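Local structure of globin (Bacillus anthracis, 5V3V) at residues A[17-22]-A[49-54]; A[72-77]-A[120-125]; A[81-86]-A[126-131]; A[27-32]-A[91-96]. The protein probably binds oxygen or other small ligands at its heme iron, as a group II truncated hemoglobin, and is held here with cyanide. The protein carries 1 engineered substitution. All coordinates share one frame; numbering follows the deposited sequence.

Interaction 1: A[17-22]-A[49-54]; sequences CIEILV and KQKQFL. With HEM (protoporphyrin IX containing Fe), chain C.
Segments 17-22 and 49-54, both helical, come nearest at Ile18 and Lys51, whose CA atoms are 6.2 Å apart; their axes pass within 9.5 Å and run at 134°, nearer antiparallel than parallel. Val22 sits in the middle, a compact branched residue suited to this spacing. Its CB rests on Lys51 CG at 3.5 Å, while its CG2 methyl meets Leu54 CD1 at 3.7 Å. Ile18 adds its CG2 methyl against the backbone O of Lys51. Lys51 has a double role: its methylenes, extended beyond CG, run past Val22 and carry the charge out to Glu19, where NZ and OE1 form a salt bridge of 2.9 Å. The ammonium comes from above the carboxylate plane, 43° out of it. NZ is shared between Glu19 and Asp23, with a salt bridge to each. Gln50 gives NE2 to the bound cyanide; its OE1, packed 3.2 Å from Val22 CG1, has no polar partner in the model. Facing away from this interface, Lys49 sends NZ to the heme propionate atom O2A, 2.9 Å away. The neighbouring helices continue the packing: Leu21 leans on helix 84-101, and Gln52 touches helix 63-68 while hydrogen bonding to Glu67 and His68.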
# COMPACT_ATOMS: atom_id res chain seq x y z
N CYS A 17 -17.48 -18.43 3.76
CA CYS A 17 -17.67 -17.25 4.59
C CYS A 17 -16.73 -16.13 4.16
O CYS A 17 -17.16 -14.98 3.98
CB CYS A 17 -17.46 -17.60 6.06
SG CYS A 17 -17.75 -16.15 7.11
N ILE A 18 -15.45 -16.45 3.96
CA ILE A 18 -14.47 -15.41 3.63
C ILE A 18 -14.81 -14.75 2.29
O ILE A 18 -14.63 -13.54 2.12
CB ILE A 18 -13.05 -16.01 3.63
CG1 ILE A 18 -12.66 -16.43 5.07
CG2 ILE A 18 -12.05 -15.01 3.08
CD1 ILE A 18 -12.48 -15.22 6.06
N GLU A 19 -15.30 -15.53 1.32
CA GLU A 19 -15.71 -14.94 0.05
C GLU A 19 -16.83 -13.93 0.28
O GLU A 19 -16.76 -12.78 -0.19
CB GLU A 19 -16.18 -16.04 -0.91
CG GLU A 19 -15.09 -17.02 -1.36
CD GLU A 19 -14.21 -16.46 -2.46
OE1 GLU A 19 -14.70 -15.60 -3.24
OE2 GLU A 19 -13.04 -16.87 -2.55
N ILE A 20 -17.86 -14.34 1.01
CA ILE A 20 -19.01 -13.48 1.27
C ILE A 20 -18.59 -12.27 2.10
O ILE A 20 -19.03 -11.14 1.83
CB ILE A 20 -20.14 -14.28 1.94
CG1 ILE A 20 -20.78 -15.24 0.94
CG2 ILE A 20 -21.18 -13.36 2.53
CD1 ILE A 20 -21.73 -16.24 1.59
N LEU A 21 -17.77 -12.48 3.15
CA LEU A 21 -17.41 -11.38 4.04
C LEU A 21 -16.64 -10.29 3.30
O LEU A 21 -16.90 -9.09 3.48
CB LEU A 21 -16.59 -11.90 5.22
CG LEU A 21 -15.99 -10.85 6.18
CD1 LEU A 21 -17.05 -10.16 7.06
CD2 LEU A 21 -14.90 -11.47 7.06
N VAL A 22 -15.70 -10.70 2.43
CA VAL A 22 -14.83 -9.74 1.75
C VAL A 22 -15.60 -9.00 0.66
O VAL A 22 -15.51 -7.77 0.56
CB VAL A 22 -13.59 -10.46 1.18
CG1 VAL A 22 -12.82 -9.52 0.23
CG2 VAL A 22 -12.68 -10.96 2.31
N LYS A 49 -7.16 -10.30 -3.35
CA LYS A 49 -6.02 -10.33 -2.44
C LYS A 49 -6.47 -10.36 -0.97
O LYS A 49 -5.92 -11.12 -0.17
CB LYS A 49 -5.09 -9.13 -2.72
CG LYS A 49 -4.34 -9.22 -4.05
CD LYS A 49 -3.35 -8.06 -4.29
CE LYS A 49 -4.04 -6.72 -4.50
NZ LYS A 49 -3.22 -5.76 -5.34
N GLN A 50 -7.48 -9.56 -0.61
CA GLN A 50 -7.99 -9.58 0.77
C GLN A 50 -8.44 -10.97 1.19
O GLN A 50 -8.17 -11.41 2.32
CB GLN A 50 -9.16 -8.61 0.94
CG GLN A 50 -8.87 -7.13 0.76
CD GLN A 50 -10.13 -6.33 0.46
OE1 GLN A 50 -11.11 -6.85 -0.08
NE2 GLN A 50 -10.12 -5.07 0.82
N LYS A 51 -9.19 -11.65 0.32
CA LYS A 51 -9.63 -13.02 0.62
C LYS A 51 -8.43 -13.93 0.85
O LYS A 51 -8.40 -14.68 1.83
CB LYS A 51 -10.49 -13.56 -0.52
CG LYS A 51 -11.79 -12.82 -0.72
CD LYS A 51 -12.51 -13.31 -1.94
CE LYS A 51 -13.68 -12.41 -2.28
NZ LYS A 51 -14.30 -12.77 -3.59
N GLN A 52 -7.45 -13.87 -0.05
CA GLN A 52 -6.22 -14.64 0.13
C GLN A 52 -5.53 -14.29 1.44
O GLN A 52 -5.04 -15.18 2.15
CB GLN A 52 -5.27 -14.38 -1.03
CG GLN A 52 -5.57 -15.15 -2.30
CD GLN A 52 -4.64 -14.72 -3.42
OE1 GLN A 52 -4.31 -13.54 -3.54
NE2 GLN A 52 -4.19 -15.68 -4.23
N PHE A 53 -5.41 -12.99 1.75
CA PHE A 53 -4.75 -12.60 2.99
C PHE A 53 -5.50 -13.13 4.21
O PHE A 53 -4.92 -13.77 5.09
CB PHE A 53 -4.62 -11.08 3.12
CG PHE A 53 -3.94 -10.68 4.38
CD1 PHE A 53 -2.56 -10.85 4.52
CD2 PHE A 53 -4.66 -10.19 5.46
CE1 PHE A 53 -1.93 -10.52 5.69
CE2 PHE A 53 -4.02 -9.86 6.64
CZ PHE A 53 -2.66 -10.02 6.75
N LEU A 54 -6.80 -12.82 4.28
CA LEU A 54 -7.57 -13.18 5.46
C LEU A 54 -7.63 -14.69 5.64
O LEU A 54 -7.65 -15.18 6.77
CB LEU A 54 -8.99 -12.61 5.37
CG LEU A 54 -9.17 -11.11 5.53
CD1 LEU A 54 -10.66 -10.74 5.37
CD2 LEU A 54 -8.63 -10.61 6.88
CHA HEM C . -3.87 -2.96 -0.00
CHB HEM C . -6.07 0.77 2.31
CHC HEM C . -5.86 -1.79 6.49
CHD HEM C . -4.64 -5.84 3.98
C1A HEM C . -4.45 -1.71 0.25
C2A HEM C . -4.60 -0.59 -0.67
C3A HEM C . -5.20 0.42 -0.03
C4A HEM C . -5.46 0.00 1.33
CMA HEM C . -5.56 1.82 -0.59
CAA HEM C . -4.15 -0.58 -2.16
CBA HEM C . -5.03 -1.58 -2.91
CGA HEM C . -4.23 -2.30 -3.97
O1A HEM C . -3.19 -1.74 -4.42
O2A HEM C . -4.65 -3.43 -4.37
C1B HEM C . -6.17 0.40 3.63
C2B HEM C . -6.62 1.26 4.70
C3B HEM C . -6.55 0.57 5.86
C4B HEM C . -6.06 -0.77 5.57
CMB HEM C . -7.08 2.71 4.51
CAB HEM C . -6.94 1.12 7.24
CBB HEM C . -6.25 0.74 8.33
C1C HEM C . -5.65 -3.12 6.16
C2C HEM C . -5.86 -4.27 7.03
C3C HEM C . -5.52 -5.37 6.31
C4C HEM C . -5.09 -4.97 4.99
CMC HEM C . -6.38 -4.18 8.49
CAC HEM C . -5.55 -6.86 6.71
CBC HEM C . -6.14 -7.29 7.82
C1D HEM C . -4.30 -5.39 2.69
C2D HEM C . -3.78 -6.20 1.59
C3D HEM C . -3.57 -5.42 0.52
C4D HEM C . -3.95 -4.06 0.86
CMD HEM C . -3.51 -7.72 1.64
CAD HEM C . -3.03 -5.89 -0.85
CBD HEM C . -1.54 -5.59 -0.92
CGD HEM C . -1.00 -6.14 -2.21
O1D HEM C . -0.82 -5.35 -3.18
O2D HEM C . -0.74 -7.36 -2.29
NA HEM C . -4.99 -1.30 1.46
NB HEM C . -5.84 -0.82 4.20
NC HEM C . -5.19 -3.59 4.94
ND HEM C . -4.38 -4.08 2.19
FE HEM C . -5.18 -2.45 3.14

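Interaction 2: A[72-77]-A[120-125]; sequences MLRARH and QHMVNT. With HEM (protoporphyrin IX containing Fe), chain C.
Arg74 and Met122 bring their CA atoms within 5.2 Å, where the short helix 73-76 meets the C-terminal end of helix 105-122. Met122 lays its sulfur over one face of the His77 ring, SD 3.9 Å from the ring centroid and 29° off the normal. Bends at chi2 and chi3 let the side chain touch the heme with CG, the ring with SD, and the backbone N of Arg74 with CE. His77 is held at both nitrogens. ND1 gives a hydrogen bond of 2.6 Å to Leu73 O, which lies in the ring plane and so fixes the ring's rotation; NE2 binds the iron at 2.1 Å. Leu73 CD1 adds an apolar contact on the same face of the heme as His77. Arg74 bends at chi3 and spends NH2 on two carbonyls at the guanidinium edge, His121 O at 3.1 Å and, more weakly, Val123 O. Water 1 donates to Arg74 O and Met122 O and accepts from Asn124 ND2, while Asn124 OD1 is taken by Ile82 N. An axial histidine oriented by a carbonyl of the preceding helical turn, four residues earlier, is the proximal heme site characteristic of globins.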
# COMPACT_ATOMS: atom_id res chain seq x y z
N MET A 72 3.83 -8.26 4.76
CA MET A 72 4.55 -7.02 5.11
C MET A 72 3.63 -5.81 4.97
O MET A 72 3.94 -4.81 4.31
CB MET A 72 5.80 -6.85 4.25
CG MET A 72 6.81 -7.97 4.48
SD MET A 72 8.53 -7.61 4.02
CE MET A 72 8.89 -6.24 5.11
N LEU A 73 2.45 -5.93 5.60
CA LEU A 73 1.35 -5.04 5.28
C LEU A 73 1.65 -3.60 5.66
O LEU A 73 1.19 -2.68 4.98
CB LEU A 73 0.07 -5.51 5.97
CG LEU A 73 -0.66 -6.73 5.43
CD1 LEU A 73 -2.07 -6.79 6.02
CD2 LEU A 73 -0.73 -6.70 3.92
N ARG A 74 2.42 -3.38 6.73
CA ARG A 74 2.78 -2.01 7.06
C ARG A 74 3.66 -1.41 5.97
O ARG A 74 3.51 -0.23 5.63
CB ARG A 74 3.47 -1.94 8.42
CG ARG A 74 3.12 -0.66 9.16
CD ARG A 74 4.19 -0.17 10.11
NE ARG A 74 4.77 1.10 9.66
CZ ARG A 74 4.13 2.27 9.68
NH1 ARG A 74 4.74 3.36 9.23
NH2 ARG A 74 2.88 2.34 10.14
N ALA A 75 4.57 -2.21 5.40
CA ALA A 75 5.36 -1.74 4.27
C ALA A 75 4.50 -1.54 3.02
O ALA A 75 4.63 -0.53 2.33
CB ALA A 75 6.51 -2.71 3.99
N ARG A 76 3.59 -2.47 2.73
CA ARG A 76 2.75 -2.32 1.55
C ARG A 76 1.78 -1.15 1.64
O ARG A 76 1.26 -0.72 0.61
CB ARG A 76 1.95 -3.58 1.28
CG ARG A 76 2.79 -4.80 1.06
CD ARG A 76 1.95 -5.86 0.40
NE ARG A 76 2.61 -7.15 0.34
CZ ARG A 76 3.04 -7.73 -0.77
NH1 ARG A 76 3.61 -8.93 -0.72
NH2 ARG A 76 2.90 -7.10 -1.94
N HIS A 77 1.51 -0.64 2.84
CA HIS A 77 0.60 0.49 3.00
C HIS A 77 1.35 1.80 3.17
O HIS A 77 0.70 2.83 3.38
CB HIS A 77 -0.35 0.26 4.18
CG HIS A 77 -1.40 -0.77 3.92
ND1 HIS A 77 -1.14 -2.13 3.95
CD2 HIS A 77 -2.71 -0.65 3.60
CE1 HIS A 77 -2.25 -2.80 3.68
NE2 HIS A 77 -3.22 -1.92 3.46
N GLN A 120 -4.58 -0.49 13.29
CA GLN A 120 -3.79 0.48 14.03
C GLN A 120 -2.34 0.48 13.57
O GLN A 120 -1.70 1.53 13.53
CB GLN A 120 -3.86 0.17 15.53
CG GLN A 120 -2.99 1.09 16.38
CD GLN A 120 -2.83 0.59 17.82
OE1 GLN A 120 -3.23 -0.53 18.15
NE2 GLN A 120 -2.24 1.42 18.67
N HIS A 121 -1.82 -0.69 13.20
CA HIS A 121 -0.45 -0.75 12.71
C HIS A 121 -0.32 -0.19 11.30
O HIS A 121 0.78 0.19 10.92
CB HIS A 121 0.07 -2.19 12.74
CG HIS A 121 0.19 -2.76 14.12
ND1 HIS A 121 -0.46 -2.22 15.21
CD2 HIS A 121 0.88 -3.83 14.59
CE1 HIS A 121 -0.18 -2.94 16.29
NE2 HIS A 121 0.64 -3.91 15.94
N MET A 122 -1.41 -0.13 10.53
CA MET A 122 -1.31 0.43 9.18
C MET A 122 -1.23 1.94 9.19
O MET A 122 -0.67 2.53 8.26
CB MET A 122 -2.49 -0.03 8.31
CG MET A 122 -2.64 -1.55 8.13
SD MET A 122 -1.20 -2.36 7.39
CE MET A 122 -0.30 -2.90 8.86
N VAL A 123 -1.78 2.59 10.22
CA VAL A 123 -1.86 4.05 10.31
C VAL A 123 -0.49 4.69 10.11
O VAL A 123 0.42 4.47 10.91
CB VAL A 123 -2.46 4.50 11.65
CG1 VAL A 123 -2.31 6.01 11.80
CG2 VAL A 123 -3.91 4.09 11.76
N ASN A 124 -0.36 5.53 9.08
CA ASN A 124 0.94 6.10 8.73
C ASN A 124 0.87 7.61 8.52
O ASN A 124 1.75 8.18 7.86
CB ASN A 124 1.48 5.40 7.48
CG ASN A 124 0.51 5.46 6.30
OD1 ASN A 124 -0.23 6.42 6.14
ND2 ASN A 124 0.54 4.43 5.48
N THR A 125 -0.17 8.26 9.06
CA THR A 125 -0.38 9.69 8.95
C THR A 125 -0.93 10.17 10.29
O THR A 125 -1.82 9.52 10.86
CB THR A 125 -1.36 10.04 7.82
OG1 THR A 125 -0.94 9.39 6.62
CG2 THR A 125 -1.41 11.54 7.59
CHA HEM C . -3.87 -2.96 -0.00
CHB HEM C . -6.07 0.77 2.31
CHC HEM C . -5.86 -1.79 6.49
CHD HEM C . -4.64 -5.84 3.98
C1A HEM C . -4.45 -1.71 0.25
C2A HEM C . -4.60 -0.59 -0.67
C3A HEM C . -5.20 0.42 -0.03
C4A HEM C . -5.46 0.00 1.33
CMA HEM C . -5.56 1.82 -0.59
CAA HEM C . -4.15 -0.58 -2.16
CBA HEM C . -5.03 -1.58 -2.91
CGA HEM C . -4.23 -2.30 -3.97
O1A HEM C . -3.19 -1.74 -4.42
O2A HEM C . -4.65 -3.43 -4.37
C1B HEM C . -6.17 0.40 3.63
C2B HEM C . -6.62 1.26 4.70
C3B HEM C . -6.55 0.57 5.86
C4B HEM C . -6.06 -0.77 5.57
CMB HEM C . -7.08 2.71 4.51
CAB HEM C . -6.94 1.12 7.24
CBB HEM C . -6.25 0.74 8.33
C1C HEM C . -5.65 -3.12 6.16
C2C HEM C . -5.86 -4.27 7.03
C3C HEM C . -5.52 -5.37 6.31
C4C HEM C . -5.09 -4.97 4.99
CMC HEM C . -6.38 -4.18 8.49
CAC HEM C . -5.55 -6.86 6.71
CBC HEM C . -6.14 -7.29 7.82
C1D HEM C . -4.30 -5.39 2.69
C2D HEM C . -3.78 -6.20 1.59
C3D HEM C . -3.57 -5.42 0.52
C4D HEM C . -3.95 -4.06 0.86
CMD HEM C . -3.51 -7.72 1.64
CAD HEM C . -3.03 -5.89 -0.85
CBD HEM C . -1.54 -5.59 -0.92
CGD HEM C . -1.00 -6.14 -2.21
O1D HEM C . -0.82 -5.35 -3.18
O2D HEM C . -0.74 -7.36 -2.29
NA HEM C . -4.99 -1.30 1.46
NB HEM C . -5.84 -0.82 4.20
NC HEM C . -5.19 -3.59 4.94
ND HEM C . -4.38 -4.08 2.19
FE HEM C . -5.18 -2.45 3.14
O HOH W 1 2.04 2.20 7.00

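Interaction 3: A[81-86]-A[126-131]; sequences EITPKR and PNETGE. With HEM (protoporphyrin IX containing Fe), chain C.
Lys85 curls between two glutamates of the C-terminal tail, Glu128 and Glu131. Its CB lies 3.7 Å from Glu128 OE2 and 4.0 Å from Glu131 OE2. The bends at chi2 and chi3 bring CD and CE to 3.9 Å and 3.3 Å from Glu131 OE2, and the bend at chi4 turns NZ toward Glu128. At the tip NZ stays 4.1 Å from Glu128 OE2, beyond salt-bridge range, and water 2 relays the interaction by accepting from NZ and donating to Glu128 OE1. The site is the start of helix 84-101 in the globin fold: Thr83 is its N-cap, with OG1 accepting from Arg86 N, and Pro84 suits the first turn, where no backbone N-H is needed. Across the contact, residues 128-131 form a type II turn, with Gly130 at a position whose backbone angles suit glycine. Glu131 OE1 accepts from Glu128 N at 3.1 Å, steadying its carboxylate near the lysine. Pro84 CG packs on Asn127 CB at 3.9 Å, ring and side chain crossing at about a right angle.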
# COMPACT_ATOMS: atom_id res chain seq x y z
N GLU A 81 -2.37 7.12 2.28
CA GLU A 81 -2.68 8.02 3.39
C GLU A 81 -3.62 7.30 4.36
O GLU A 81 -4.85 7.36 4.25
CB GLU A 81 -3.28 9.31 2.86
CG GLU A 81 -3.63 10.25 3.96
CD GLU A 81 -3.91 11.63 3.46
OE1 GLU A 81 -4.97 11.83 2.82
OE2 GLU A 81 -3.04 12.51 3.68
N ILE A 82 -3.04 6.62 5.35
CA ILE A 82 -3.82 5.87 6.32
C ILE A 82 -3.78 6.63 7.64
O ILE A 82 -2.83 6.52 8.42
CB ILE A 82 -3.33 4.43 6.47
CG1 ILE A 82 -3.40 3.72 5.12
CG2 ILE A 82 -4.19 3.69 7.49
CD1 ILE A 82 -3.11 2.28 5.19
N THR A 83 -4.83 7.40 7.86
CA THR A 83 -5.08 8.18 9.06
C THR A 83 -5.74 7.32 10.13
O THR A 83 -6.30 6.26 9.83
CB THR A 83 -5.98 9.35 8.72
OG1 THR A 83 -7.14 8.85 8.04
CG2 THR A 83 -5.26 10.34 7.82
N PRO A 84 -5.68 7.76 11.40
CA PRO A 84 -6.53 7.12 12.42
C PRO A 84 -7.99 7.06 12.01
O PRO A 84 -8.67 6.06 12.28
CB PRO A 84 -6.32 8.02 13.65
CG PRO A 84 -4.97 8.56 13.48
CD PRO A 84 -4.78 8.76 11.99
N LYS A 85 -8.50 8.11 11.37
CA LYS A 85 -9.89 8.08 10.95
C LYS A 85 -10.13 6.98 9.93
O LYS A 85 -11.13 6.28 9.99
CB LYS A 85 -10.30 9.43 10.38
CG LYS A 85 -11.77 9.50 10.01
CD LYS A 85 -12.60 10.12 11.12
CE LYS A 85 -12.37 11.63 11.17
NZ LYS A 85 -12.50 12.23 9.82
N ARG A 86 -9.22 6.83 8.97
CA ARG A 86 -9.46 5.84 7.93
C ARG A 86 -9.34 4.43 8.48
O ARG A 86 -10.05 3.52 8.04
CB ARG A 86 -8.51 6.07 6.75
CG ARG A 86 -8.90 7.29 5.96
CD ARG A 86 -7.93 7.57 4.82
NE ARG A 86 -8.55 8.40 3.79
CZ ARG A 86 -7.88 9.21 2.97
NH1 ARG A 86 -6.56 9.32 3.07
NH2 ARG A 86 -8.54 9.92 2.06
N PRO A 126 -0.43 11.30 10.81
CA PRO A 126 -0.94 11.81 12.09
C PRO A 126 -2.44 12.07 12.05
O PRO A 126 -3.06 12.19 10.99
CB PRO A 126 -0.15 13.11 12.29
CG PRO A 126 0.40 13.43 10.95
CD PRO A 126 0.64 12.14 10.27
N ASN A 127 -3.01 12.16 13.24
CA ASN A 127 -4.43 12.47 13.38
C ASN A 127 -4.70 13.91 12.96
O ASN A 127 -3.79 14.75 12.86
CB ASN A 127 -4.88 12.23 14.83
CG ASN A 127 -3.74 11.74 15.74
OD1 ASN A 127 -2.57 12.08 15.53
ND2 ASN A 127 -4.08 10.93 16.74
N GLU A 128 -5.96 14.20 12.68
CA GLU A 128 -6.37 15.51 12.22
C GLU A 128 -6.83 16.35 13.40
O GLU A 128 -6.93 15.87 14.53
CB GLU A 128 -7.46 15.35 11.16
CG GLU A 128 -7.11 14.25 10.14
CD GLU A 128 -8.31 13.71 9.37
OE1 GLU A 128 -9.14 14.52 8.89
OE2 GLU A 128 -8.41 12.46 9.24
N THR A 129 -7.08 17.64 13.13
CA THR A 129 -7.38 18.58 14.21
C THR A 129 -8.65 18.17 14.96
O THR A 129 -9.65 17.76 14.37
CB THR A 129 -7.52 20.00 13.65
OG1 THR A 129 -6.21 20.58 13.49
CG2 THR A 129 -8.33 20.89 14.58
N GLY A 130 -8.58 18.27 16.29
CA GLY A 130 -9.63 17.81 17.16
C GLY A 130 -9.41 16.41 17.69
O GLY A 130 -9.88 16.10 18.79
N GLU A 131 -8.71 15.57 16.94
CA GLU A 131 -8.35 14.24 17.41
C GLU A 131 -7.13 14.25 18.33
O GLU A 131 -6.79 13.21 18.90
CB GLU A 131 -8.10 13.30 16.22
CG GLU A 131 -9.18 13.38 15.14
CD GLU A 131 -9.00 12.32 14.04
OE1 GLU A 131 -7.84 11.99 13.68
OE2 GLU A 131 -10.04 11.82 13.55
CHA HEM C . -3.87 -2.96 -0.00
CHB HEM C . -6.07 0.77 2.31
CHC HEM C . -5.86 -1.79 6.49
CHD HEM C . -4.64 -5.84 3.98
C1A HEM C . -4.45 -1.71 0.25
C2A HEM C . -4.60 -0.59 -0.67
C3A HEM C . -5.20 0.42 -0.03
C4A HEM C . -5.46 0.00 1.33
CMA HEM C . -5.56 1.82 -0.59
CAA HEM C . -4.15 -0.58 -2.16
CBA HEM C . -5.03 -1.58 -2.91
CGA HEM C . -4.23 -2.30 -3.97
O1A HEM C . -3.19 -1.74 -4.42
O2A HEM C . -4.65 -3.43 -4.37
C1B HEM C . -6.17 0.40 3.63
C2B HEM C . -6.62 1.26 4.70
C3B HEM C . -6.55 0.57 5.86
C4B HEM C . -6.06 -0.77 5.57
CMB HEM C . -7.08 2.71 4.51
CAB HEM C . -6.94 1.12 7.24
CBB HEM C . -6.25 0.74 8.33
C1C HEM C . -5.65 -3.12 6.16
C2C HEM C . -5.86 -4.27 7.03
C3C HEM C . -5.52 -5.37 6.31
C4C HEM C . -5.09 -4.97 4.99
CMC HEM C . -6.38 -4.18 8.49
CAC HEM C . -5.55 -6.86 6.71
CBC HEM C . -6.14 -7.29 7.82
C1D HEM C . -4.30 -5.39 2.69
C2D HEM C . -3.78 -6.20 1.59
C3D HEM C . -3.57 -5.42 0.52
C4D HEM C . -3.95 -4.06 0.86
CMD HEM C . -3.51 -7.72 1.64
CAD HEM C . -3.03 -5.89 -0.85
CBD HEM C . -1.54 -5.59 -0.92
CGD HEM C . -1.00 -6.14 -2.21
O1D HEM C . -0.82 -5.35 -3.18
O2D HEM C . -0.74 -7.36 -2.29
NA HEM C . -4.99 -1.30 1.46
NB HEM C . -5.84 -0.82 4.20
NC HEM C . -5.19 -3.59 4.94
ND HEM C . -4.38 -4.08 2.19
FE HEM C . -5.18 -2.45 3.14
O HOH W 2 -11.70 13.97 8.16

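Interaction 4: A[27-32]-A[91-96]; sequences SYVSKH and LSCMEQ
Tyr28 and Cys93 have the nearest pair of CA atoms across the segments, 5.6 Å apart, where helix 14-31 packs on helix 84-101 in the two-over-two helical sandwich of truncated hemoglobins. The segment axes pass at 9.3 Å and run at 141°, so the helices point mostly against each other. One aromatic contact is of CH-pi type: Gln96 CB stands over one face of the Tyr28 ring, 3.9 Å from its centroid and 22° off the normal. With CG anti to the carbonyl carbon (chi1 -78°), the tyrosine ring leans out across the neighbouring helix and lets its OH bond to Asp100, one turn beyond Gln96. Tyrosine serves a partly exposed seam with a flat apolar face and a polar tip. The apolar contacts centre on Cys93, small enough for a close helix pair. Its CB faces Val29 CG2 at 4.3 Å, and its sulfur meets Tyr28 CB at 3.7 Å. Val29 also reaches Phe39, a residue of the cyanide pocket, which joins this seam to the distal side of the heme. Sulfur-aromatic contact completes the set: His32, its ND1 hydrogen-bonded to Asp34 N, receives Cys93 obliquely, with SG 3.6 Å from the ring atom CD2.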
# COMPACT_ATOMS: atom_id res chain seq x y z
N SER A 27 -17.75 -3.90 -0.79
CA SER A 27 -18.92 -3.08 -1.11
C SER A 27 -19.00 -1.88 -0.17
O SER A 27 -19.13 -0.73 -0.63
CB SER A 27 -20.19 -3.93 -1.02
OG SER A 27 -21.16 -3.52 -1.95
N TYR A 28 -18.92 -2.12 1.14
CA TYR A 28 -18.92 -1.01 2.10
C TYR A 28 -17.74 -0.08 1.87
O TYR A 28 -17.89 1.15 1.90
CB TYR A 28 -18.90 -1.53 3.53
CG TYR A 28 -20.24 -2.03 4.05
CD1 TYR A 28 -21.35 -1.18 4.09
CD2 TYR A 28 -20.39 -3.33 4.50
CE1 TYR A 28 -22.56 -1.63 4.56
CE2 TYR A 28 -21.60 -3.78 4.98
CZ TYR A 28 -22.69 -2.93 5.01
OH TYR A 28 -23.90 -3.39 5.47
N VAL A 29 -16.56 -0.64 1.62
CA VAL A 29 -15.38 0.18 1.38
C VAL A 29 -15.62 1.13 0.20
O VAL A 29 -15.40 2.34 0.30
CB VAL A 29 -14.15 -0.71 1.16
CG1 VAL A 29 -13.02 0.09 0.48
CG2 VAL A 29 -13.70 -1.28 2.50
N SER A 30 -16.11 0.58 -0.92
CA SER A 30 -16.29 1.40 -2.12
C SER A 30 -17.34 2.48 -1.94
O SER A 30 -17.39 3.42 -2.73
CB SER A 30 -16.65 0.51 -3.31
OG SER A 30 -17.87 -0.17 -3.05
N LYS A 31 -18.18 2.38 -0.92
CA LYS A 31 -19.16 3.41 -0.63
C LYS A 31 -18.74 4.37 0.47
O LYS A 31 -19.40 5.40 0.66
CB LYS A 31 -20.50 2.77 -0.25
CG LYS A 31 -21.09 1.90 -1.36
CD LYS A 31 -22.35 1.15 -0.91
CE LYS A 31 -22.80 0.16 -1.99
NZ LYS A 31 -24.05 -0.56 -1.62
N HIS A 32 -17.68 4.06 1.21
CA HIS A 32 -17.31 4.89 2.35
C HIS A 32 -16.52 6.11 1.88
O HIS A 32 -15.45 5.95 1.28
CB HIS A 32 -16.49 4.09 3.35
CG HIS A 32 -16.53 4.64 4.75
ND1 HIS A 32 -16.02 5.88 5.07
CD2 HIS A 32 -17.05 4.13 5.89
CE1 HIS A 32 -16.21 6.10 6.36
NE2 HIS A 32 -16.83 5.06 6.88
N LEU A 91 -12.34 -0.47 9.96
CA LEU A 91 -12.89 -1.36 10.97
C LEU A 91 -14.41 -1.25 11.04
O LEU A 91 -15.09 -2.23 11.32
CB LEU A 91 -12.27 -1.02 12.32
CG LEU A 91 -10.80 -1.42 12.44
CD1 LEU A 91 -10.16 -0.86 13.70
CD2 LEU A 91 -10.76 -2.93 12.43
N SER A 92 -14.94 -0.05 10.81
CA SER A 92 -16.39 0.13 10.79
C SER A 92 -17.03 -0.66 9.66
O SER A 92 -18.08 -1.29 9.84
CB SER A 92 -16.72 1.61 10.65
OG SER A 92 -17.96 1.78 9.99
N CYS A 93 -16.42 -0.62 8.47
CA CYS A 93 -16.92 -1.41 7.35
C CYS A 93 -16.79 -2.91 7.61
O CYS A 93 -17.64 -3.70 7.17
CB CYS A 93 -16.16 -1.06 6.07
SG CYS A 93 -16.48 0.60 5.44
N MET A 94 -15.71 -3.33 8.25
CA MET A 94 -15.58 -4.74 8.59
C MET A 94 -16.65 -5.15 9.60
O MET A 94 -17.22 -6.24 9.49
CB MET A 94 -14.20 -5.04 9.16
CG MET A 94 -14.04 -6.52 9.46
SD MET A 94 -14.22 -7.46 7.93
CE MET A 94 -12.64 -7.18 7.14
N GLU A 95 -16.93 -4.28 10.57
CA GLU A 95 -17.98 -4.59 11.54
C GLU A 95 -19.32 -4.77 10.85
O GLU A 95 -19.99 -5.81 11.00
CB GLU A 95 -18.05 -3.51 12.61
CG GLU A 95 -17.80 -4.05 14.00
CD GLU A 95 -17.66 -2.96 15.04
OE1 GLU A 95 -17.75 -1.77 14.67
OE2 GLU A 95 -17.46 -3.30 16.22
N GLN A 96 -19.73 -3.78 10.05
CA GLN A 96 -20.94 -3.92 9.26
C GLN A 96 -20.91 -5.18 8.39
O GLN A 96 -21.90 -5.90 8.30
CB GLN A 96 -21.14 -2.68 8.40
CG GLN A 96 -21.24 -1.39 9.19
CD GLN A 96 -21.16 -0.19 8.29
OE1 GLN A 96 -20.14 0.51 8.22
NE2 GLN A 96 -22.23 0.04 7.55

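Interactions 1, 2 and 3 all touch the heme: interaction 1 through Lys49 and Phe53, while its Gln50 binds the cyanide, interaction 2 through the iron-binding His77, and interaction 3 through Ile82 CD1, 3.7 Å from HEM C2B. Interactions 1 and 2, with centres 19 Å apart, meet where Phe53 CZ lies 3.4 Å from Leu73 CD1. Interactions 2 and 3 are joined more firmly, by a probable hydrogen bond of 2.7 Å between Asn124 N and Ile82 O. Interactions 1 and 4 share helix 14-31 and touch through Leu21 CD1 and Met94 SD, 4.0 Å apart. Interaction 4 stays off the heme, the Val29 side chain lying about 7 Å from it and about 6 Å from the cyanide.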